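Local coordinates for protein ATP-dependent RNA helicase HrpB (Escherichia coli, PDB 6EUD) that hydrolyses ATP to ADP and phosphate as a DExH-box NTPase of the DEAH/RHA helicase group and binds single-stranded RNA, at residues Ser625-Arg637 and Gly680-Gly692. Numbering follows the deposited sequence.
Sequences SVLNWTAEAEQLR and GLKSLDIYQALRG
Ile686 sets CG2 anti to its own backbone N and CG1 anti to the carbonyl carbon (chi1 -66°), so its two branches split between Trp629 and Leu627. This is the near-parallel packing of two helix starts, 631-637 and 686-692, whose axes run 22° apart and approach to 8.7 Å; each is N-capped, by Thr630 and Asp685. The pair lies in the C-terminal part of the chain, away from the ATP site. CG2 sits over one face of the indole as a CH-pi contact, 3.7 Å from the centroid of the Trp629 six-membered ring, while CD1 crosses to Leu627 CB. Leu690 CD1 meets the same six-membered ring obliquely, near CZ3, and Trp629 NE1 donates a hydrogen bond to Leu624 O just upstream. A serine in place of Trp629 would probably leave Ile686 CG2 without its aromatic platform and open a gap beside Leu690. The small Ala633 side chain is consistent with the close approach here, 4.2 Å between its CA and that of Tyr687. The Tyr687 ring is then flanked by Glu632, whose extended chain lays its carboxylate over one face, the planes 21° apart, and by Leu636 CD2, 3.5 Å from Tyr687 CD2. Ahead of the helices polar links join the apolar contacts of Leu627. Lys682, bent at chi2, curls back so that NZ donates to Leu627 O at 3.0 Å, from above the carbonyl plane, and weakly to Ser625 O. Waters add further bridges: one accepts from Lys682 NZ and donates to Asn628 OD1, another accepts from Asn628 N and donates to Leu681 O and Leu684 O, and a third accepts from Ile686 N and lies 2.7 Å from Asn628 O, to which it probably donates.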
ATOM      1  N   SER A 625       1.791  27.586 -21.619  1.00 38.89           N
ATOM      2  CA  SER A 625       1.619  28.962 -22.039  1.00 38.27           C
ATOM      3  C   SER A 625       2.673  29.491 -23.025  1.00 40.55           C
ATOM      4  O   SER A 625       2.417  30.482 -23.701  1.00 38.05           O
ATOM      5  CB  SER A 625       1.595  29.843 -20.788  1.00 46.29           C
ATOM      6  OG  SER A 625       2.149  31.123 -21.015  1.00 54.51           O
ATOM      7  N   VAL A 626       3.852  28.867 -23.105  1.00 42.29           N
ATOM      8  CA  VAL A 626       4.875  29.365 -24.042  1.00 45.49           C
ATOM      9  C   VAL A 626       4.598  28.930 -25.477  1.00 40.13           C
ATOM     10  O   VAL A 626       5.225  29.425 -26.405  1.00 41.02           O
ATOM     11  CB  VAL A 626       6.323  28.914 -23.675  1.00 37.94           C
ATOM     12  CG1 VAL A 626       6.824  29.634 -22.419  1.00 35.66           C
ATOM     13  CG2 VAL A 626       6.426  27.394 -23.552  1.00 33.20           C
ATOM     14  N   LEU A 627       3.665  28.002 -25.647  1.00 33.16           N
ATOM     15  CA  LEU A 627       3.232  27.583 -26.971  1.00 41.00           C
ATOM     16  C   LEU A 627       2.186  28.555 -27.497  1.00 45.69           C
ATOM     17  O   LEU A 627       1.664  29.390 -26.739  1.00 45.05           O
ATOM     18  CB  LEU A 627       2.671  26.166 -26.923  1.00 41.46           C
ATOM     19  CG  LEU A 627       3.724  25.193 -26.397  1.00 36.72           C
ATOM     20  CD1 LEU A 627       3.131  23.823 -26.235  1.00 31.20           C
ATOM     21  CD2 LEU A 627       4.929  25.193 -27.340  1.00 35.85           C
ATOM     22  N   ASN A 628       1.892  28.461 -28.794  1.00 45.37           N
ATOM     23  CA  ASN A 628       0.885  29.335 -29.398  1.00 45.81           C
ATOM     24  C   ASN A 628      -0.514  28.733 -29.369  1.00 42.68           C
ATOM     25  O   ASN A 628      -0.895  27.960 -30.257  1.00 41.46           O
ATOM     26  CB  ASN A 628       1.248  29.675 -30.838  1.00 45.22           C
ATOM     27  CG  ASN A 628       0.303  30.680 -31.438  1.00 47.16           C
ATOM     28  OD1 ASN A 628      -0.302  31.474 -30.717  1.00 44.46           O
ATOM     29  ND2 ASN A 628       0.167  30.664 -32.763  1.00 49.48           N
ATOM     30  N   TRP A 629      -1.279  29.102 -28.352  1.00 40.55           N
ATOM     31  CA  TRP A 629      -2.627  28.585 -28.192  1.00 38.93           C
ATOM     32  C   TRP A 629      -3.654  29.479 -28.871  1.00 40.38           C
ATOM     33  O   TRP A 629      -4.202  30.385 -28.246  1.00 46.05           O
ATOM     34  CB  TRP A 629      -2.940  28.427 -26.706  1.00 37.66           C
ATOM     35  CG  TRP A 629      -2.194  27.280 -26.135  1.00 38.40           C
ATOM     36  CD1 TRP A 629      -0.959  27.309 -25.557  1.00 35.80           C
ATOM     37  CD2 TRP A 629      -2.609  25.909 -26.145  1.00 33.65           C
ATOM     38  NE1 TRP A 629      -0.590  26.034 -25.187  1.00 36.51           N
ATOM     39  CE2 TRP A 629      -1.584  25.159 -25.542  1.00 36.37           C
ATOM     40  CE3 TRP A 629      -3.754  25.247 -26.602  1.00 34.33           C
ATOM     41  CZ2 TRP A 629      -1.672  23.767 -25.372  1.00 38.63           C
ATOM     42  CZ3 TRP A 629      -3.845  23.860 -26.440  1.00 35.61           C
ATOM     43  CH2 TRP A 629      -2.806  23.136 -25.830  1.00 35.81           C
ATOM     44  N   THR A 630      -3.902  29.231 -30.157  1.00 38.06           N
ATOM     45  CA  THR A 630      -4.943  29.953 -30.894  1.00 38.57           C
ATOM     46  C   THR A 630      -6.316  29.574 -30.346  1.00 37.64           C
ATOM     47  O   THR A 630      -6.454  28.519 -29.706  1.00 31.94           O
ATOM     48  CB  THR A 630      -4.917  29.639 -32.402  1.00 34.58           C
ATOM     49  OG1 THR A 630      -5.072  28.227 -32.586  1.00 34.65           O
ATOM     50  CG2 THR A 630      -3.619  30.077 -33.022  1.00 32.32           C
ATOM     51  N   ALA A 631      -7.315  30.425 -30.600  1.00 29.24           N
ATOM     52  CA  ALA A 631      -8.707  30.112 -30.287  1.00 28.46           C
ATOM     53  C   ALA A 631      -9.082  28.733 -30.821  1.00 31.69           C
ATOM     54  O   ALA A 631      -9.761  27.948 -30.130  1.00 34.26           O
ATOM     55  CB  ALA A 631      -9.638  31.165 -30.849  1.00 29.24           C
ATOM     56  N   GLU A 632      -8.599  28.421 -32.023  1.00 29.76           N
ATOM     57  CA  GLU A 632      -8.886  27.130 -32.653  1.00 34.76           C
ATOM     58  C   GLU A 632      -8.243  25.927 -31.930  1.00 36.30           C
ATOM     59  O   GLU A 632      -8.899  24.897 -31.713  1.00 37.09           O
ATOM     60  CB  GLU A 632      -8.436  27.146 -34.111  1.00 35.77           C
ATOM     61  CG  GLU A 632      -8.779  25.875 -34.847  1.00 36.43           C
ATOM     62  CD  GLU A 632      -8.190  25.838 -36.234  1.00 44.13           C
ATOM     63  OE1 GLU A 632      -6.968  26.052 -36.371  1.00 44.64           O
ATOM     64  OE2 GLU A 632      -8.962  25.630 -37.192  1.00 48.75           O
ATOM     65  N   ALA A 633      -6.965  26.056 -31.572  1.00 34.62           N
ATOM     66  CA  ALA A 633      -6.276  25.010 -30.808  1.00 30.77           C
ATOM     67  C   ALA A 633      -6.954  24.774 -29.476  1.00 28.17           C
ATOM     68  O   ALA A 633      -7.181  23.635 -29.100  1.00 30.26           O
ATOM     69  CB  ALA A 633      -4.802  25.360 -30.582  1.00 31.74           C
ATOM     70  N   GLU A 634      -7.280  25.850 -28.773  1.00 29.30           N
ATOM     71  CA  GLU A 634      -7.919  25.752 -27.464  1.00 34.17           C
ATOM     72  C   GLU A 634      -9.305  25.135 -27.578  1.00 31.22           C
ATOM     73  O   GLU A 634      -9.676  24.291 -26.772  1.00 36.37           O
ATOM     74  CB  GLU A 634      -8.003  27.137 -26.792  1.00 43.50           C
ATOM     75  CG  GLU A 634      -8.796  27.162 -25.486  1.00 57.86           C
ATOM     76  CD  GLU A 634      -8.180  26.264 -24.397  1.00 71.56           C
ATOM     77  OE1 GLU A 634      -6.974  25.938 -24.492  1.00 85.50           O
ATOM     78  OE2 GLU A 634      -8.894  25.894 -23.438  1.00 69.80           O
ATOM     79  N   GLN A 635     -10.073  25.563 -28.579  1.00 30.59           N
ATOM     80  CA  GLN A 635     -11.400  24.985 -28.830  1.00 26.38           C
ATOM     81  C   GLN A 635     -11.292  23.485 -29.129  1.00 29.54           C
ATOM     82  O   GLN A 635     -12.109  22.694 -28.657  1.00 31.75           O
ATOM     83  CB  GLN A 635     -12.103  25.711 -29.986  1.00 26.59           C
ATOM     84  CG  GLN A 635     -12.801  27.006 -29.556  1.00 25.66           C
ATOM     85  CD  GLN A 635     -13.921  26.739 -28.575  1.00 30.80           C
ATOM     86  OE1 GLN A 635     -14.965  26.166 -28.934  1.00 30.75           O
ATOM     87  NE2 GLN A 635     -13.702  27.111 -27.318  1.00 34.64           N
ATOM     88  N   LEU A 636     -10.273  23.094 -29.890  1.00 24.08           N
ATOM     89  CA  LEU A 636     -10.018  21.686 -30.134  1.00 28.53           C
ATOM     90  C   LEU A 636      -9.759  20.970 -28.807  1.00 27.80           C
ATOM     91  O   LEU A 636     -10.383  19.950 -28.509  1.00 31.45           O
ATOM     92  CB  LEU A 636      -8.828  21.491 -31.093  1.00 30.83           C
ATOM     93  CG  LEU A 636      -8.402  20.028 -31.352  1.00 30.09           C
ATOM     94  CD1 LEU A 636      -9.503  19.179 -31.983  1.00 25.64           C
ATOM     95  CD2 LEU A 636      -7.168  19.970 -32.217  1.00 30.65           C
ATOM     96  N   ARG A 637      -8.871  21.532 -27.997  1.00 29.87           N
ATOM     97  CA  ARG A 637      -8.581  20.934 -26.694  1.00 35.73           C
ATOM     98  C   ARG A 637      -9.875  20.788 -25.878  1.00 31.25           C
ATOM     99  O   ARG A 637     -10.129  19.731 -25.335  1.00 25.27           O
ATOM    100  CB  ARG A 637      -7.547  21.743 -25.914  1.00 32.14           C
ATOM    101  CG  ARG A 637      -7.010  20.968 -24.699  1.00 42.90           C
ATOM    102  CD  ARG A 637      -6.128  21.826 -23.804  1.00 49.33           C
ATOM    103  NE  ARG A 637      -6.875  22.953 -23.264  1.00 61.20           N
ATOM    104  CZ  ARG A 637      -7.525  22.938 -22.107  1.00 69.13           C
ATOM    105  NH1 ARG A 637      -7.503  21.853 -21.344  1.00 68.91           N
ATOM    106  NH2 ARG A 637      -8.185  24.016 -21.708  1.00 76.14           N
ATOM    107  N   GLY A 680      10.921  29.890 -32.182  1.00 59.63           N
ATOM    108  CA  GLY A 680      10.207  28.971 -33.042  1.00 56.56           C
ATOM    109  C   GLY A 680       9.184  28.166 -32.285  1.00 56.53           C
ATOM    110  O   GLY A 680       8.317  27.553 -32.897  1.00 62.31           O
ATOM    111  N   LEU A 681       9.281  28.160 -30.958  1.00 52.56           N
ATOM    112  CA  LEU A 681       8.284  27.481 -30.123  1.00 51.48           C
ATOM    113  C   LEU A 681       6.864  28.010 -30.377  1.00 51.44           C
ATOM    114  O   LEU A 681       5.912  27.243 -30.335  1.00 52.08           O
ATOM    115  CB  LEU A 681       8.618  27.618 -28.634  1.00 50.02           C
ATOM    116  CG  LEU A 681       9.640  26.638 -28.056  1.00 54.81           C
ATOM    117  CD1 LEU A 681       9.787  26.817 -26.545  1.00 53.79           C
ATOM    118  CD2 LEU A 681       9.256  25.206 -28.398  1.00 53.87           C
ATOM    119  N   LYS A 682       6.731  29.314 -30.638  1.00 51.49           N
ATOM    120  CA  LYS A 682       5.427  29.920 -30.906  1.00 48.14           C
ATOM    121  C   LYS A 682       4.933  29.599 -32.320  1.00 46.01           C
ATOM    122  O   LYS A 682       3.796  29.855 -32.644  1.00 46.57           O
ATOM    123  CB  LYS A 682       5.476  31.442 -30.718  1.00 50.36           C
ATOM    124  CG  LYS A 682       5.442  31.934 -29.277  1.00 52.19           C
ATOM    125  CD  LYS A 682       4.058  31.757 -28.659  1.00 54.31           C
ATOM    126  CE  LYS A 682       3.943  32.457 -27.306  1.00 56.03           C
ATOM    127  NZ  LYS A 682       2.619  32.237 -26.653  1.00 55.74           N
ATOM    128  N   SER A 683       5.794  29.031 -33.154  1.00 49.27           N
ATOM    129  CA  SER A 683       5.451  28.705 -34.540  1.00 51.74           C
ATOM    130  C   SER A 683       4.830  27.305 -34.706  1.00 48.47           C
ATOM    131  O   SER A 683       4.245  26.987 -35.745  1.00 46.68           O
ATOM    132  CB  SER A 683       6.704  28.810 -35.413  1.00 58.65           C
ATOM    133  OG  SER A 683       7.363  30.043 -35.187  1.00 64.94           O
ATOM    134  N   LEU A 684       4.996  26.461 -33.695  1.00 47.79           N
ATOM    135  CA  LEU A 684       4.437  25.114 -33.731  1.00 45.89           C
ATOM    136  C   LEU A 684       2.927  25.160 -33.855  1.00 42.87           C
ATOM    137  O   LEU A 684       2.273  25.907 -33.134  1.00 45.32           O
ATOM    138  CB  LEU A 684       4.831  24.338 -32.482  1.00 42.87           C
ATOM    139  CG  LEU A 684       6.330  24.124 -32.330  1.00 48.94           C
ATOM    140  CD1 LEU A 684       6.649  23.655 -30.924  1.00 49.41           C
ATOM    141  CD2 LEU A 684       6.833  23.131 -33.373  1.00 51.21           C
ATOM    142  N   ASP A 685       2.390  24.358 -34.770  1.00 39.77           N
ATOM    143  CA  ASP A 685       0.955  24.286 -35.020  1.00 33.89           C
ATOM    144  C   ASP A 685       0.305  23.401 -33.987  1.00 34.18           C
ATOM    145  O   ASP A 685       0.200  22.175 -34.160  1.00 36.91           O
ATOM    146  CB  ASP A 685       0.667  23.770 -36.432  1.00 34.52           C
ATOM    147  CG  ASP A 685      -0.767  24.021 -36.866  1.00 39.61           C
ATOM    148  OD1 ASP A 685      -1.675  24.043 -36.009  1.00 41.95           O
ATOM    149  OD2 ASP A 685      -0.996  24.191 -38.073  1.00 42.85           O
ATOM    150  N   ILE A 686      -0.136  24.038 -32.907  1.00 34.01           N
ATOM    151  CA  ILE A 686      -0.637  23.330 -31.739  1.00 34.51           C
ATOM    152  C   ILE A 686      -1.899  22.554 -32.046  1.00 33.84           C
ATOM    153  O   ILE A 686      -2.090  21.456 -31.521  1.00 34.06           O
ATOM    154  CB  ILE A 686      -0.885  24.322 -30.570  1.00 42.65           C
ATOM    155  CG1 ILE A 686       0.455  24.924 -30.101  1.00 39.24           C
ATOM    156  CG2 ILE A 686      -1.635  23.661 -29.416  1.00 26.73           C
ATOM    157  CD1 ILE A 686       1.481  23.895 -29.690  1.00 38.65           C
ATOM    158  N   TYR A 687      -2.748  23.128 -32.899  1.00 36.45           N
ATOM    159  CA  TYR A 687      -3.994  22.498 -33.337  1.00 34.20           C
ATOM    160  C   TYR A 687      -3.720  21.208 -34.077  1.00 37.21           C
ATOM    161  O   TYR A 687      -4.363  20.200 -33.833  1.00 37.93           O
ATOM    162  CB  TYR A 687      -4.788  23.433 -34.251  1.00 36.07           C
ATOM    163  CG  TYR A 687      -5.958  22.770 -34.959  1.00 34.52           C
ATOM    164  CD1 TYR A 687      -5.812  22.192 -36.233  1.00 33.17           C
ATOM    165  CD2 TYR A 687      -7.217  22.738 -34.370  1.00 31.66           C
ATOM    166  CE1 TYR A 687      -6.897  21.576 -36.885  1.00 29.10           C
ATOM    167  CE2 TYR A 687      -8.297  22.155 -35.012  1.00 33.96           C
ATOM    168  CZ  TYR A 687      -8.136  21.573 -36.270  1.00 33.66           C
ATOM    169  OH  TYR A 687      -9.218  20.986 -36.886  1.00 35.58           O
ATOM    170  N   GLN A 688      -2.775  21.258 -35.008  1.00 42.84           N
ATOM    171  CA  GLN A 688      -2.427  20.081 -35.781  1.00 48.24           C
ATOM    172  C   GLN A 688      -1.814  19.005 -34.886  1.00 47.55           C
ATOM    173  O   GLN A 688      -2.090  17.819 -35.052  1.00 46.60           O
ATOM    174  CB  GLN A 688      -1.471  20.443 -36.904  1.00 56.42           C
ATOM    175  CG  GLN A 688      -1.678  19.573 -38.119  1.00 72.83           C
ATOM    176  CD  GLN A 688      -3.096  19.692 -38.658  1.00 84.25           C
ATOM    177  OE1 GLN A 688      -3.538  20.782 -39.025  1.00 93.89           O
ATOM    178  NE2 GLN A 688      -3.822  18.573 -38.686  1.00 84.34           N
ATOM    179  N   ALA A 689      -0.992  19.428 -33.931  1.00 45.67           N
ATOM    180  CA  ALA A 689      -0.326  18.487 -33.033  1.00 45.10           C
ATOM    181  C   ALA A 689      -1.336  17.759 -32.152  1.00 43.29           C
ATOM    182  O   ALA A 689      -1.289  16.537 -32.041  1.00 45.83           O
ATOM    183  CB  ALA A 689       0.711  19.204 -32.175  1.00 40.41           C
ATOM    184  N   LEU A 690      -2.243  18.505 -31.529  1.00 39.93           N
ATOM    185  CA  LEU A 690      -3.351  17.899 -30.787  1.00 39.56           C
ATOM    186  C   LEU A 690      -4.201  16.968 -31.659  1.00 40.79           C
ATOM    187  O   LEU A 690      -4.538  15.854 -31.260  1.00 40.89           O
ATOM    188  CB  LEU A 690      -4.233  18.982 -30.183  1.00 39.72           C
ATOM    189  CG  LEU A 690      -3.634  19.688 -28.970  1.00 38.00           C
ATOM    190  CD1 LEU A 690      -4.584  20.747 -28.496  1.00 40.89           C
ATOM    191  CD2 LEU A 690      -3.365  18.677 -27.869  1.00 37.22           C
ATOM    192  N   ARG A 691      -4.532  17.421 -32.864  1.00 41.75           N
ATOM    193  CA  ARG A 691      -5.347  16.624 -33.776  1.00 40.10           C
ATOM    194  C   ARG A 691      -4.588  15.359 -34.187  1.00 41.86           C
ATOM    195  O   ARG A 691      -5.191  14.329 -34.515  1.00 39.97           O
ATOM    196  CB  ARG A 691      -5.738  17.463 -34.995  1.00 40.67           C
ATOM    197  CG  ARG A 691      -6.870  16.911 -35.798  1.00 42.61           C
ATOM    198  CD  ARG A 691      -7.316  17.909 -36.839  1.00 45.66           C
ATOM    199  NE  ARG A 691      -8.571  17.489 -37.454  1.00 51.48           N
ATOM    200  CZ  ARG A 691      -8.642  16.720 -38.534  1.00 51.44           C
ATOM    201  NH1 ARG A 691      -7.524  16.305 -39.115  1.00 56.20           N
ATOM    202  NH2 ARG A 691      -9.821  16.377 -39.034  1.00 46.10           N
ATOM    203  N   GLY A 692      -3.258  15.438 -34.141  1.00 43.41           N
ATOM    204  CA  GLY A 692      -2.400  14.311 -34.452  1.00 37.78           C
ATOM    205  C   GLY A 692      -2.591  13.169 -33.474  1.00 39.02           C
ATOM    206  O   GLY A 692      -2.328  12.015 -33.817  1.00 40.49           O
TER
HETATM  207  O   HOH W   1      -0.654  27.033 -32.806  1.00 29.80           O
HETATM  208  O   HOH W   2       0.261  33.126 -28.186  1.00 43.54           O
HETATM  209  O   HOH W   3       1.279  28.440 -34.191  1.00 43.73           O
HETATM  210  O   HOH W   4       3.075  26.589 -30.636  1.00 47.79           O